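Local atomic coordinates of YchF GTP-binding protein (PDB entry 1NI3), a protein that hydrolyses ATP, and GTP less efficiently, and negatively regulates the G2/M transition of the cell cycle. Residues F344-M350 and K369-K375; I308-C313 and S381-W387; R69-L73 and Y352-F356; K62-P66 and I298-Y302; L21-I25 and L87-I92. The contacts are given in a common frame with arbitrary orientation. Residue numbers count along the deposited sequence, not the author numbering.

Interaction 1 (F344-M350 and K369-K375)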
# COMPACT_ATOMS: atom_id res chain seq x y z
N PHE A 344 -4.95 -24.04 -18.58
CA PHE A 344 -3.85 -24.44 -17.72
C PHE A 344 -3.89 -25.88 -17.28
O PHE A 344 -4.96 -26.47 -17.07
CB PHE A 344 -3.79 -23.55 -16.48
CG PHE A 344 -2.53 -23.72 -15.68
CD1 PHE A 344 -1.35 -23.09 -16.06
CD2 PHE A 344 -2.52 -24.51 -14.54
CE1 PHE A 344 -0.18 -23.23 -15.31
CE2 PHE A 344 -1.35 -24.67 -13.78
CZ PHE A 344 -0.18 -24.02 -14.16
N VAL A 345 -2.70 -26.45 -17.13
CA VAL A 345 -2.52 -27.82 -16.70
C VAL A 345 -1.28 -27.84 -15.84
O VAL A 345 -1.28 -28.36 -14.71
CB VAL A 345 -2.35 -28.76 -17.91
CG1 VAL A 345 -1.58 -30.01 -17.50
CG2 VAL A 345 -3.72 -29.15 -18.46
N VAL A 346 -0.21 -27.27 -16.38
CA VAL A 346 1.06 -27.18 -15.69
C VAL A 346 1.78 -25.90 -16.13
O VAL A 346 1.40 -25.26 -17.10
CB VAL A 346 1.97 -28.39 -15.99
CG1 VAL A 346 1.57 -29.57 -15.11
CG2 VAL A 346 1.85 -28.77 -17.46
N GLY A 347 2.82 -25.55 -15.38
CA GLY A 347 3.60 -24.37 -15.68
C GLY A 347 5.03 -24.67 -15.30
O GLY A 347 5.28 -25.56 -14.48
N GLU A 348 5.96 -23.92 -15.87
CA GLU A 348 7.38 -24.09 -15.59
C GLU A 348 7.93 -22.98 -14.71
O GLU A 348 8.04 -21.83 -15.13
CB GLU A 348 8.16 -24.18 -16.91
CG GLU A 348 8.20 -25.58 -17.50
CD GLU A 348 8.06 -25.59 -19.01
OE1 GLU A 348 8.86 -24.94 -19.70
OE2 GLU A 348 7.13 -26.28 -19.50
N ILE A 349 8.26 -23.35 -13.47
CA ILE A 349 8.78 -22.42 -12.47
C ILE A 349 10.28 -22.60 -12.26
O ILE A 349 10.82 -23.69 -12.43
CB ILE A 349 8.07 -22.61 -11.10
CG1 ILE A 349 6.88 -21.65 -11.00
CG2 ILE A 349 9.03 -22.38 -9.95
CD1 ILE A 349 5.80 -21.89 -12.03
N MSE A 350 10.94 -21.52 -11.88
CA MSE A 350 12.37 -21.56 -11.66
C MSE A 350 12.66 -20.55 -10.54
O MSE A 350 12.89 -19.37 -10.80
CB MSE A 350 13.05 -21.21 -12.99
CG MSE A 350 14.56 -21.29 -13.03
SE MSE A 350 15.30 -21.17 -14.85
CE MSE A 350 13.97 -20.07 -15.73
N LYS A 369 16.52 -28.21 -11.21
CA LYS A 369 15.88 -27.01 -10.69
C LYS A 369 14.92 -26.33 -11.67
O LYS A 369 14.49 -25.21 -11.43
CB LYS A 369 16.94 -26.01 -10.22
CG LYS A 369 17.26 -26.14 -8.73
CD LYS A 369 17.55 -27.59 -8.32
CE LYS A 369 17.36 -27.82 -6.81
NZ LYS A 369 18.24 -26.99 -5.92
N TYR A 370 14.59 -26.99 -12.78
CA TYR A 370 13.63 -26.40 -13.70
C TYR A 370 12.31 -27.08 -13.42
O TYR A 370 11.73 -27.75 -14.29
CB TYR A 370 14.03 -26.62 -15.15
CG TYR A 370 13.21 -25.79 -16.13
CD1 TYR A 370 13.49 -24.44 -16.34
CD2 TYR A 370 12.19 -26.37 -16.88
CE1 TYR A 370 12.78 -23.69 -17.29
CE2 TYR A 370 11.47 -25.64 -17.82
CZ TYR A 370 11.77 -24.31 -18.03
OH TYR A 370 11.10 -23.60 -19.00
N LEU A 371 11.84 -26.89 -12.20
CA LEU A 371 10.59 -27.47 -11.71
C LEU A 371 9.37 -27.30 -12.62
O LEU A 371 9.31 -26.39 -13.45
CB LEU A 371 10.29 -26.88 -10.34
CG LEU A 371 11.51 -26.73 -9.41
CD1 LEU A 371 11.06 -26.18 -8.07
CD2 LEU A 371 12.22 -28.08 -9.22
N THR A 372 8.41 -28.20 -12.46
CA THR A 372 7.16 -28.16 -13.23
C THR A 372 5.99 -28.21 -12.27
O THR A 372 5.69 -29.26 -11.71
CB THR A 372 7.01 -29.35 -14.19
OG1 THR A 372 8.04 -29.31 -15.18
CG2 THR A 372 5.64 -29.29 -14.89
N LYS A 373 5.33 -27.07 -12.08
CA LYS A 373 4.20 -27.03 -11.17
C LYS A 373 2.84 -27.09 -11.83
O LYS A 373 2.68 -26.72 -12.99
CB LYS A 373 4.29 -25.80 -10.26
CG LYS A 373 5.16 -26.03 -9.03
CD LYS A 373 6.63 -26.05 -9.37
CE LYS A 373 7.41 -26.79 -8.29
NZ LYS A 373 6.93 -26.42 -6.93
N GLY A 374 1.87 -27.58 -11.06
CA GLY A 374 0.51 -27.72 -11.55
C GLY A 374 -0.48 -26.73 -10.97
O GLY A 374 -0.09 -25.67 -10.48
N LYS A 375 -1.76 -27.07 -11.00
CA LYS A 375 -2.79 -26.18 -10.49
C LYS A 375 -2.69 -25.89 -9.00
O LYS A 375 -3.00 -24.78 -8.57
CB LYS A 375 -4.17 -26.74 -10.83
CG LYS A 375 -4.46 -26.73 -12.32
CD LYS A 375 -5.80 -27.37 -12.68
CE LYS A 375 -5.73 -28.90 -12.64
NZ LYS A 375 -7.00 -29.54 -13.08

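Interaction 2 (I308-C313 and S381-W387)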
# COMPACT_ATOMS: atom_id res chain seq x y z
N ILE A 308 3.18 -9.56 -3.83
CA ILE A 308 4.46 -10.20 -4.13
C ILE A 308 4.49 -10.25 -5.65
O ILE A 308 3.55 -9.80 -6.32
CB ILE A 308 4.52 -11.65 -3.62
CG1 ILE A 308 3.40 -12.47 -4.28
CG2 ILE A 308 4.38 -11.70 -2.13
CD1 ILE A 308 3.57 -13.97 -4.13
N ASN A 309 5.55 -10.81 -6.22
CA ASN A 309 5.63 -10.88 -7.67
C ASN A 309 6.47 -12.05 -8.15
O ASN A 309 7.19 -12.69 -7.38
CB ASN A 309 6.27 -9.61 -8.20
CG ASN A 309 7.72 -9.49 -7.78
OD1 ASN A 309 8.08 -9.82 -6.65
ND2 ASN A 309 8.56 -9.01 -8.68
N TYR A 310 6.34 -12.33 -9.43
CA TYR A 310 7.13 -13.37 -10.06
C TYR A 310 7.52 -12.72 -11.39
O TYR A 310 6.92 -11.71 -11.78
CB TYR A 310 6.30 -14.64 -10.28
CG TYR A 310 5.25 -14.58 -11.35
CD1 TYR A 310 3.92 -14.29 -11.04
CD2 TYR A 310 5.57 -14.84 -12.68
CE1 TYR A 310 2.94 -14.29 -12.04
CE2 TYR A 310 4.61 -14.84 -13.67
CZ TYR A 310 3.29 -14.56 -13.34
OH TYR A 310 2.34 -14.59 -14.33
N PHE A 311 8.52 -13.24 -12.09
CA PHE A 311 8.94 -12.62 -13.34
C PHE A 311 8.76 -13.52 -14.54
O PHE A 311 8.44 -14.70 -14.41
CB PHE A 311 10.41 -12.22 -13.30
CG PHE A 311 10.84 -11.59 -12.02
CD1 PHE A 311 11.28 -12.37 -10.96
CD2 PHE A 311 10.78 -10.21 -11.86
CE1 PHE A 311 11.66 -11.78 -9.77
CE2 PHE A 311 11.16 -9.62 -10.66
CZ PHE A 311 11.60 -10.41 -9.61
N THR A 312 8.95 -12.94 -15.72
CA THR A 312 8.91 -13.69 -16.96
C THR A 312 10.09 -13.13 -17.73
O THR A 312 10.00 -12.06 -18.34
CB THR A 312 7.59 -13.51 -17.75
OG1 THR A 312 7.41 -12.15 -18.12
CG2 THR A 312 6.41 -13.98 -16.93
N CYS A 313 11.21 -13.84 -17.67
CA CYS A 313 12.43 -13.40 -18.34
C CYS A 313 12.61 -13.97 -19.74
O CYS A 313 12.11 -15.04 -20.07
CB CYS A 313 13.62 -13.78 -17.47
SG CYS A 313 13.36 -13.34 -15.76
N SER A 381 7.50 -15.69 -4.14
CA SER A 381 8.07 -14.40 -4.44
C SER A 381 9.38 -14.54 -5.17
O SER A 381 10.30 -15.18 -4.67
CB SER A 381 8.27 -13.61 -3.15
OG SER A 381 8.65 -12.28 -3.43
N GLY A 382 9.46 -13.96 -6.36
CA GLY A 382 10.68 -14.02 -7.13
C GLY A 382 10.67 -15.08 -8.20
O GLY A 382 11.47 -15.05 -9.13
N ASP A 383 9.74 -16.03 -8.09
CA ASP A 383 9.66 -17.10 -9.06
C ASP A 383 9.75 -16.62 -10.52
O ASP A 383 9.15 -15.60 -10.90
CB ASP A 383 8.36 -17.90 -8.86
CG ASP A 383 8.52 -19.04 -7.86
OD1 ASP A 383 9.62 -19.17 -7.27
OD2 ASP A 383 7.55 -19.81 -7.67
N ILE A 384 10.52 -17.34 -11.33
CA ILE A 384 10.65 -17.03 -12.75
C ILE A 384 9.82 -18.11 -13.41
O ILE A 384 10.19 -19.28 -13.38
CB ILE A 384 12.11 -17.16 -13.26
CG1 ILE A 384 12.98 -16.04 -12.70
CG2 ILE A 384 12.12 -17.08 -14.78
CD1 ILE A 384 13.19 -16.11 -11.21
N ALA A 385 8.69 -17.72 -13.98
CA ALA A 385 7.80 -18.69 -14.59
C ALA A 385 7.67 -18.57 -16.09
O ALA A 385 8.05 -17.56 -16.69
CB ALA A 385 6.43 -18.61 -13.95
N HIS A 386 7.14 -19.62 -16.70
CA HIS A 386 6.93 -19.68 -18.14
C HIS A 386 5.72 -20.56 -18.48
O HIS A 386 5.71 -21.76 -18.19
CB HIS A 386 8.19 -20.21 -18.84
CG HIS A 386 7.91 -20.82 -20.17
ND1 HIS A 386 7.60 -22.16 -20.32
CD2 HIS A 386 7.82 -20.27 -21.40
CE1 HIS A 386 7.33 -22.40 -21.60
NE2 HIS A 386 7.46 -21.28 -22.27
N TRP A 387 4.71 -19.96 -19.09
CA TRP A 387 3.49 -20.66 -19.48
C TRP A 387 3.54 -20.95 -20.97
O TRP A 387 4.22 -20.25 -21.72
CB TRP A 387 2.25 -19.81 -19.18
CG TRP A 387 2.39 -18.85 -18.02
CD1 TRP A 387 2.43 -17.49 -18.08
CD2 TRP A 387 2.54 -19.20 -16.63
NE1 TRP A 387 2.60 -16.97 -16.82
CE2 TRP A 387 2.66 -17.99 -15.91
CE3 TRP A 387 2.57 -20.41 -15.93
CZ2 TRP A 387 2.83 -17.96 -14.52
CZ3 TRP A 387 2.74 -20.38 -14.55
CH2 TRP A 387 2.86 -19.16 -13.86
O HOH W 1 10.36 -16.73 -18.37

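Interaction 3 (R69-L73 and Y352-F356)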
# COMPACT_ATOMS: atom_id res chain seq x y z
N ARG A 69 16.05 -8.22 -7.19
CA ARG A 69 15.88 -9.41 -8.00
C ARG A 69 15.63 -8.97 -9.44
O ARG A 69 16.31 -9.42 -10.36
CB ARG A 69 14.70 -10.23 -7.48
CG ARG A 69 14.88 -10.73 -6.07
CD ARG A 69 13.67 -11.54 -5.66
NE ARG A 69 13.27 -11.28 -4.28
CZ ARG A 69 12.16 -11.77 -3.74
NH1 ARG A 69 11.35 -12.53 -4.47
NH2 ARG A 69 11.85 -11.49 -2.48
N PHE A 70 14.67 -8.07 -9.63
CA PHE A 70 14.37 -7.56 -10.96
C PHE A 70 15.67 -7.01 -11.56
O PHE A 70 15.98 -7.25 -12.73
CB PHE A 70 13.32 -6.45 -10.87
CG PHE A 70 12.97 -5.84 -12.20
CD1 PHE A 70 12.29 -6.57 -13.16
CD2 PHE A 70 13.38 -4.55 -12.52
CE1 PHE A 70 12.03 -6.03 -14.41
CE2 PHE A 70 13.11 -4.00 -13.77
CZ PHE A 70 12.44 -4.75 -14.72
N ASP A 71 16.41 -6.27 -10.74
CA ASP A 71 17.68 -5.69 -11.16
C ASP A 71 18.60 -6.72 -11.78
O ASP A 71 19.04 -6.57 -12.92
CB ASP A 71 18.39 -5.07 -9.96
CG ASP A 71 17.69 -3.85 -9.42
OD1 ASP A 71 16.63 -3.49 -9.94
OD2 ASP A 71 18.20 -3.25 -8.44
N TRP A 72 18.91 -7.75 -10.99
CA TRP A 72 19.80 -8.85 -11.39
C TRP A 72 19.30 -9.53 -12.66
O TRP A 72 20.04 -9.67 -13.64
CB TRP A 72 19.88 -9.91 -10.28
CG TRP A 72 20.81 -11.06 -10.62
CD1 TRP A 72 22.17 -11.11 -10.46
CD2 TRP A 72 20.45 -12.29 -11.26
NE1 TRP A 72 22.67 -12.28 -10.96
CE2 TRP A 72 21.63 -13.03 -11.45
CE3 TRP A 72 19.23 -12.85 -11.67
CZ2 TRP A 72 21.65 -14.27 -12.07
CZ3 TRP A 72 19.24 -14.10 -12.29
CH2 TRP A 72 20.45 -14.80 -12.47
N LEU A 73 18.05 -9.97 -12.62
CA LEU A 73 17.45 -10.63 -13.75
C LEU A 73 17.62 -9.78 -14.99
O LEU A 73 17.94 -10.29 -16.06
CB LEU A 73 15.97 -10.92 -13.48
CG LEU A 73 15.65 -12.05 -12.50
CD1 LEU A 73 14.16 -12.07 -12.23
CD2 LEU A 73 16.10 -13.39 -13.09
N TYR A 352 13.85 -18.00 -7.99
CA TYR A 352 14.90 -17.01 -8.15
C TYR A 352 16.24 -17.50 -7.61
O TYR A 352 17.27 -17.36 -8.27
CB TYR A 352 14.51 -15.72 -7.44
CG TYR A 352 15.59 -14.68 -7.50
CD1 TYR A 352 15.90 -14.03 -8.70
CD2 TYR A 352 16.35 -14.39 -6.37
CE1 TYR A 352 16.95 -13.10 -8.76
CE2 TYR A 352 17.39 -13.46 -6.43
CZ TYR A 352 17.68 -12.82 -7.63
OH TYR A 352 18.73 -11.93 -7.68
N GLN A 353 16.22 -18.10 -6.42
CA GLN A 353 17.46 -18.58 -5.81
C GLN A 353 18.22 -19.57 -6.69
O GLN A 353 19.45 -19.51 -6.79
CB GLN A 353 17.16 -19.22 -4.46
CG GLN A 353 18.40 -19.38 -3.60
CD GLN A 353 19.20 -18.10 -3.51
OE1 GLN A 353 20.05 -17.83 -4.36
NE2 GLN A 353 18.91 -17.29 -2.50
N ASP A 354 17.51 -20.48 -7.33
CA ASP A 354 18.16 -21.46 -8.18
C ASP A 354 18.75 -20.76 -9.39
O ASP A 354 19.94 -20.90 -9.68
CB ASP A 354 17.17 -22.54 -8.62
CG ASP A 354 16.55 -23.25 -7.45
OD1 ASP A 354 17.26 -23.42 -6.42
OD2 ASP A 354 15.35 -23.64 -7.55
N LEU A 355 17.92 -20.00 -10.11
CA LEU A 355 18.39 -19.29 -11.28
C LEU A 355 19.55 -18.39 -10.91
O LEU A 355 20.51 -18.29 -11.66
CB LEU A 355 17.26 -18.45 -11.88
CG LEU A 355 17.63 -17.77 -13.21
CD1 LEU A 355 17.92 -18.82 -14.26
CD2 LEU A 355 16.50 -16.88 -13.67
N PHE A 356 19.46 -17.73 -9.76
CA PHE A 356 20.54 -16.83 -9.34
C PHE A 356 21.81 -17.59 -9.03
O PHE A 356 22.92 -17.04 -9.13
CB PHE A 356 20.14 -16.04 -8.10
CG PHE A 356 21.29 -15.28 -7.50
CD1 PHE A 356 21.88 -14.22 -8.17
CD2 PHE A 356 21.82 -15.67 -6.27
CE1 PHE A 356 22.99 -13.55 -7.64
CE2 PHE A 356 22.92 -15.00 -5.73
CZ PHE A 356 23.51 -13.94 -6.41

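Interaction 4 (K62-P66 and I298-Y302)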
# COMPACT_ATOMS: atom_id res chain seq x y z
N LYS A 62 2.06 5.94 -11.12
CA LYS A 62 2.44 4.53 -11.21
C LYS A 62 3.92 4.49 -10.81
O LYS A 62 4.79 4.67 -11.66
CB LYS A 62 2.34 4.01 -12.66
CG LYS A 62 0.96 4.04 -13.31
CD LYS A 62 0.01 3.06 -12.64
CE LYS A 62 -1.42 3.18 -13.14
NZ LYS A 62 -2.35 2.47 -12.22
N VAL A 63 4.21 4.26 -9.53
CA VAL A 63 5.61 4.25 -9.10
C VAL A 63 6.22 2.85 -9.26
O VAL A 63 5.62 1.85 -8.86
CB VAL A 63 5.74 4.68 -7.63
CG1 VAL A 63 7.19 4.99 -7.28
CG2 VAL A 63 4.87 5.87 -7.40
N ALA A 64 7.41 2.79 -9.83
CA ALA A 64 8.07 1.50 -10.03
C ALA A 64 8.52 0.92 -8.71
O ALA A 64 9.17 1.60 -7.92
CB ALA A 64 9.25 1.66 -10.97
N VAL A 65 8.16 -0.34 -8.47
CA VAL A 65 8.54 -1.01 -7.23
C VAL A 65 9.99 -1.45 -7.34
O VAL A 65 10.37 -2.20 -8.25
CB VAL A 65 7.72 -2.27 -6.97
CG1 VAL A 65 7.97 -2.75 -5.57
CG2 VAL A 65 6.25 -2.00 -7.22
N PRO A 66 10.84 -0.99 -6.41
CA PRO A 66 12.25 -1.39 -6.46
C PRO A 66 12.44 -2.84 -6.02
O PRO A 66 11.82 -3.31 -5.05
CB PRO A 66 12.93 -0.38 -5.53
CG PRO A 66 11.86 -0.01 -4.56
CD PRO A 66 10.61 0.07 -5.42
N ILE A 298 7.79 3.18 -1.02
CA ILE A 298 7.09 2.31 -1.96
C ILE A 298 7.07 0.84 -1.57
O ILE A 298 6.02 0.18 -1.62
CB ILE A 298 7.67 2.45 -3.39
CG1 ILE A 298 7.07 3.69 -4.06
CG2 ILE A 298 7.32 1.24 -4.25
CD1 ILE A 298 7.54 4.97 -3.45
N VAL A 299 8.21 0.30 -1.17
CA VAL A 299 8.23 -1.11 -0.79
C VAL A 299 7.23 -1.32 0.33
O VAL A 299 6.39 -2.22 0.25
CB VAL A 299 9.58 -1.55 -0.29
CG1 VAL A 299 9.48 -2.95 0.26
CG2 VAL A 299 10.59 -1.51 -1.42
N THR A 300 7.32 -0.51 1.38
CA THR A 300 6.41 -0.65 2.49
C THR A 300 4.95 -0.67 2.02
O THR A 300 4.13 -1.43 2.54
CB THR A 300 6.58 0.48 3.49
OG1 THR A 300 7.97 0.65 3.82
CG2 THR A 300 5.80 0.18 4.77
N GLY A 301 4.66 0.16 1.02
CA GLY A 301 3.31 0.22 0.49
C GLY A 301 2.98 -1.07 -0.23
O GLY A 301 2.00 -1.76 0.11
N TYR A 302 3.79 -1.40 -1.22
CA TYR A 302 3.61 -2.62 -1.99
C TYR A 302 3.39 -3.81 -1.05
O TYR A 302 2.51 -4.62 -1.28
CB TYR A 302 4.85 -2.87 -2.84
CG TYR A 302 4.66 -3.95 -3.89
CD1 TYR A 302 4.11 -3.65 -5.12
CD2 TYR A 302 5.08 -5.24 -3.65
CE1 TYR A 302 4.00 -4.61 -6.11
CE2 TYR A 302 4.96 -6.22 -4.62
CZ TYR A 302 4.43 -5.90 -5.86
OH TYR A 302 4.37 -6.85 -6.84

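Interaction 5 (L21-I25 and L87-I92)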
# COMPACT_ATOMS: atom_id res chain seq x y z
N LEU A 21 -4.45 -3.49 -6.32
CA LEU A 21 -4.79 -2.74 -5.11
C LEU A 21 -4.03 -1.41 -5.22
O LEU A 21 -2.95 -1.36 -5.80
CB LEU A 21 -4.30 -3.51 -3.88
CG LEU A 21 -4.85 -4.93 -3.77
CD1 LEU A 21 -4.27 -5.70 -2.58
CD2 LEU A 21 -6.35 -4.79 -3.64
N LYS A 22 -4.59 -0.33 -4.68
CA LYS A 22 -3.92 0.97 -4.77
C LYS A 22 -3.80 1.67 -3.40
O LYS A 22 -4.47 1.30 -2.44
CB LYS A 22 -4.67 1.86 -5.76
CG LYS A 22 -6.18 1.95 -5.51
CD LYS A 22 -6.99 2.44 -6.72
CE LYS A 22 -7.04 1.40 -7.84
NZ LYS A 22 -5.70 1.08 -8.41
N THR A 23 -2.92 2.67 -3.32
CA THR A 23 -2.71 3.42 -2.08
C THR A 23 -2.98 4.88 -2.39
O THR A 23 -2.71 5.34 -3.51
CB THR A 23 -1.26 3.32 -1.58
OG1 THR A 23 -0.40 4.06 -2.46
CG2 THR A 23 -0.79 1.88 -1.56
N GLY A 24 -3.50 5.62 -1.41
CA GLY A 24 -3.79 7.03 -1.61
C GLY A 24 -3.09 7.84 -0.53
O GLY A 24 -2.88 7.33 0.57
N ILE A 25 -2.69 9.07 -0.85
CA ILE A 25 -2.01 9.92 0.13
C ILE A 25 -2.98 10.76 0.98
O ILE A 25 -3.69 11.63 0.48
CB ILE A 25 -1.05 10.87 -0.57
CG1 ILE A 25 -0.06 10.05 -1.39
CG2 ILE A 25 -0.37 11.78 0.46
CD1 ILE A 25 1.08 10.85 -1.99
N LEU A 87 3.49 0.22 -8.03
CA LEU A 87 2.61 0.53 -6.90
C LEU A 87 1.83 1.78 -7.30
O LEU A 87 2.42 2.81 -7.65
CB LEU A 87 3.39 0.86 -5.61
CG LEU A 87 2.47 1.42 -4.50
CD1 LEU A 87 1.52 0.33 -4.03
CD2 LEU A 87 3.28 1.94 -3.33
N THR A 88 0.51 1.68 -7.27
CA THR A 88 -0.34 2.81 -7.62
C THR A 88 -0.46 3.74 -6.41
O THR A 88 -0.69 3.30 -5.27
CB THR A 88 -1.72 2.30 -8.06
OG1 THR A 88 -1.55 1.43 -9.19
CG2 THR A 88 -2.63 3.46 -8.46
N VAL A 89 -0.28 5.04 -6.63
CA VAL A 89 -0.37 6.01 -5.55
C VAL A 89 -1.28 7.16 -5.97
O VAL A 89 -1.00 7.85 -6.95
CB VAL A 89 1.04 6.54 -5.19
CG1 VAL A 89 0.96 7.46 -3.98
CG2 VAL A 89 1.97 5.38 -4.93
N PHE A 90 -2.36 7.35 -5.22
CA PHE A 90 -3.32 8.41 -5.53
C PHE A 90 -3.21 9.67 -4.70
O PHE A 90 -3.02 9.63 -3.47
CB PHE A 90 -4.75 7.89 -5.45
CG PHE A 90 -5.24 7.31 -6.74
CD1 PHE A 90 -5.51 5.95 -6.85
CD2 PHE A 90 -5.41 8.11 -7.87
CE1 PHE A 90 -5.92 5.40 -8.06
CE2 PHE A 90 -5.82 7.57 -9.09
CZ PHE A 90 -6.08 6.22 -9.19
N ASP A 91 -3.34 10.79 -5.41
CA ASP A 91 -3.29 12.11 -4.81
C ASP A 91 -4.71 12.52 -4.41
O ASP A 91 -5.35 13.33 -5.07
CB ASP A 91 -2.70 13.10 -5.80
CG ASP A 91 -2.75 14.52 -5.29
OD1 ASP A 91 -2.55 14.71 -4.07
OD2 ASP A 91 -2.99 15.44 -6.11
N ILE A 92 -5.18 11.94 -3.32
CA ILE A 92 -6.51 12.20 -2.79
C ILE A 92 -6.84 13.70 -2.83
O ILE A 92 -7.87 14.10 -3.37
CB ILE A 92 -6.62 11.69 -1.34
CG1 ILE A 92 -6.15 10.24 -1.28
CG2 ILE A 92 -8.06 11.83 -0.86
CD1 ILE A 92 -6.93 9.31 -2.18
O HOH W 2 -0.64 -0.65 -7.15

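Interaction 1 (F344-M350 and K369-K375)
Gly-347 and Lys-373 exchange two backbone hydrogen bonds: Gly-347 N donates to Lys-373 O over 2.7 Å, and Lys-373 N returns one to Gly-347 O over 2.8 Å. Gly-347 leaves room for the Phe-344 ring, whose CE1 would crowd a CB here. Two residues on, Ile-349 N donates a hydrogen bond to Leu-371 O (3.2 Å), but the return pair, Ile-349 O to Leu-371 N at 3.4 Å, has too poor an angle to bond. The pairing joins the edge strand 372-374 to the middle strand 346-350 of the small three-stranded antiparallel sheet in the TGS region. The carboxylate of Glu-348 is also engaged: Tyr-370 OH donates to Glu-348 OE1 at 2.7 Å, and His-386 adds a weak bond to the same oxygen. The long reach of tyrosine makes this pairing possible, while its ring edge receives the selenium of the selenomethionine Met-350, with SE 4.0 Å from Tyr-370 CD1, a Met-aromatic contact.

Interaction 2 (I308-C313 and S381-W387)
The ring of Tyr-310 provides a broad wall against which 381-387 packs. The methyl of Ala-385 is small enough to sit beside it, with Ala-385 CB 4.1 Å from Tyr-310 CD2, and the indole of Trp-387 turns its edge to the tyrosine face in an offset edge-to-face pair with planes at 81°. Trp-387 NE1 makes a weak hydrogen bond to Tyr-310 OH at 3.5 Å; the hydroxyl also bonds to Ala-332 O, in helix 329-336. The backbones meet at Phe-311 and Ile-384, where Phe-311 N donates to Asp-383 O (2.7 Å) and Ala-385 N to Phe-311 O (3.1 Å). This single bridge links edge strand 384-386 to strand 307-312 within the TGS region, consistent with a ubiquitin-like (beta-grasp) fold; 307-312 joins the large mixed sheet through 317-324. Gly-382 N adds a nearly straight bond to Asn-309 O at 2.8 Å, at a positive phi that suits glycine. The Phe-311 ring, its edge toward Gly-382 O (CD1 to O 3.3 Å), packs with Ile-384 (CD1 to CD1 4.2 Å) against Arg-69, Phe-70 and Leu-73 of helix 68-77. Ile-384 CG2 fits against Cys-313 SG at 4.1 Å, and a water donates to Cys-313 O and Ala-385 O.

Interaction 3 (R69-L73 and Y352-F356)
Trp-72 pushes its indole against the start of helix 352-358, meeting Tyr-352, Leu-355 and Phe-356 at once. With Tyr-352 and Phe-356 it forms an aromatic cluster, the centre of a helix-helix packing that joins helix 68-77 of the G domain to the TGS region. The short helical segments run at 34° to each other with axes 11.6 Å apart, a wide spacing, here filled by large side chains. Phe-356 points its edge at the face of the tryptophan in an edge-to-face pair, the centroid of its ring 4.9 Å from that of the five-membered indole ring and the planes at 78°, and Phe-356 CA lies over the six-membered ring of the indole in a CH-pi contact. Tyr-352 reaches back from the first turn of its helix, so that its ring enters between Arg-69 and Trp-72. Its far end comes to Trp-72 CB, 3.5 Å from Tyr-352 OH, and its CE1 lies 3.7 Å from Trp-72 CE3. Arginine suits its position because its aliphatic stem can cover a ring while the guanidinium reaches elsewhere: Arg-69 NH1 bonds to Ser-381. On the inner side, leucines pack tightly, with Leu-73 CD2 3.6 Å from Leu-355 CD2, and Ile-384 touches both. Over the face of the Tyr-352 ring sits Arg-69 CG, 3.8 Å from the ring centroid and 14° off its normal.

Interaction 4 (K62-P66 and I298-Y302)
Ile-298 and Val-65 bury more surface here than any other residues of the two segments, and they seat helix 294-304 on strand 60-65 of the large mixed sheet. This is alpha/beta packing in which the short helix and strand segments cross almost at right angles, at 94° with axes 9.0 Å apart. Branched aliphatic side chains suit such a junction, being compact and wholly apolar. Ile-298 points from the helix toward the strand: its CG1 reaches Val-63 CG1 at 3.5 Å, and its CG2 lies 3.9 Å from Val-65 CA and 3.7 Å from Pro-66 CD. Val-65 fits between Ile-298 and the ring of Tyr-302, one turn further along the helix. Pro-66 extends the apolar strip, its CG 3.7 Å from Val-299 CG2. Tyr-302 offers a flat apolar surface here, while its hydroxyl bonds to Thr-322. Both methyls of Val-65 meet that ring: CG2 approaches Tyr-302 CD1 to 3.4 Å, and CG1 lies over the face, 4.1 Å from the Tyr-302 ring centroid.

Interaction 5 (L21-I25 and L87-I92)
Leu-87 opens the segment by bending its side chain back to Thr-23, with Leu-87 CD1 3.7 Å from Thr-23 CG2. At Thr-88 a water accepts from the backbone N (2.6 Å) and donates to Leu-21 O (2.8 Å), spanning the gap before the strands close up. Thr-88 O then takes two bonds from Thr-23, from N at 3.0 Å and from OG1 at 2.9 Å, so the threonine hydroxyl finds a partner inside the core. Val-89 sets CG1 3.8 Å from Ile-25 CG1. Phe-90 continues the parallel ladder, its N donating to Thr-23 O and its O accepting from Ile-25 N, both at 2.7 Å; its ring edge meets Lys-22 CD at 3.4 Å. Beyond the inverse gamma turn centred on Asp-91, Ile-92 places CD1 3.9 Å from Gly-24 CA, where a CB would clash. In this P-loop NTPase core, strand 22-27 runs between 81-90 and 118-124 and leads into the predicted ATP-binding loop containing Lys-33; strand 60-65 flanks 81-90, and helix 107-113 packs on Ile-92.

Overall arrangement
Interactions 4 and 5 lie near the centre of the molecule, their centres 10 Å apart, and share the large mixed sheet through neighbouring strands 60-65 and 81-90. Interaction 2 reaches the same sheet by strand 307-312, which follows helix 294-304 of interaction 4, about 17 Å away between centres. Its other strand, 384-386, pairs with 346-350, so interactions 1 and 2 share the small antiparallel sheet. Interaction 3 lies 10 Å from interaction 2 between centres, and its helices follow strands 60-65 and 346-350. Along the chain, interactions 4 and 5 cross, and so do 3 and 2. Interaction 3 brings helix 68-77 of the G domain against helix 352-358 of the TGS region, linking nucleotide-binding core and C-terminal region.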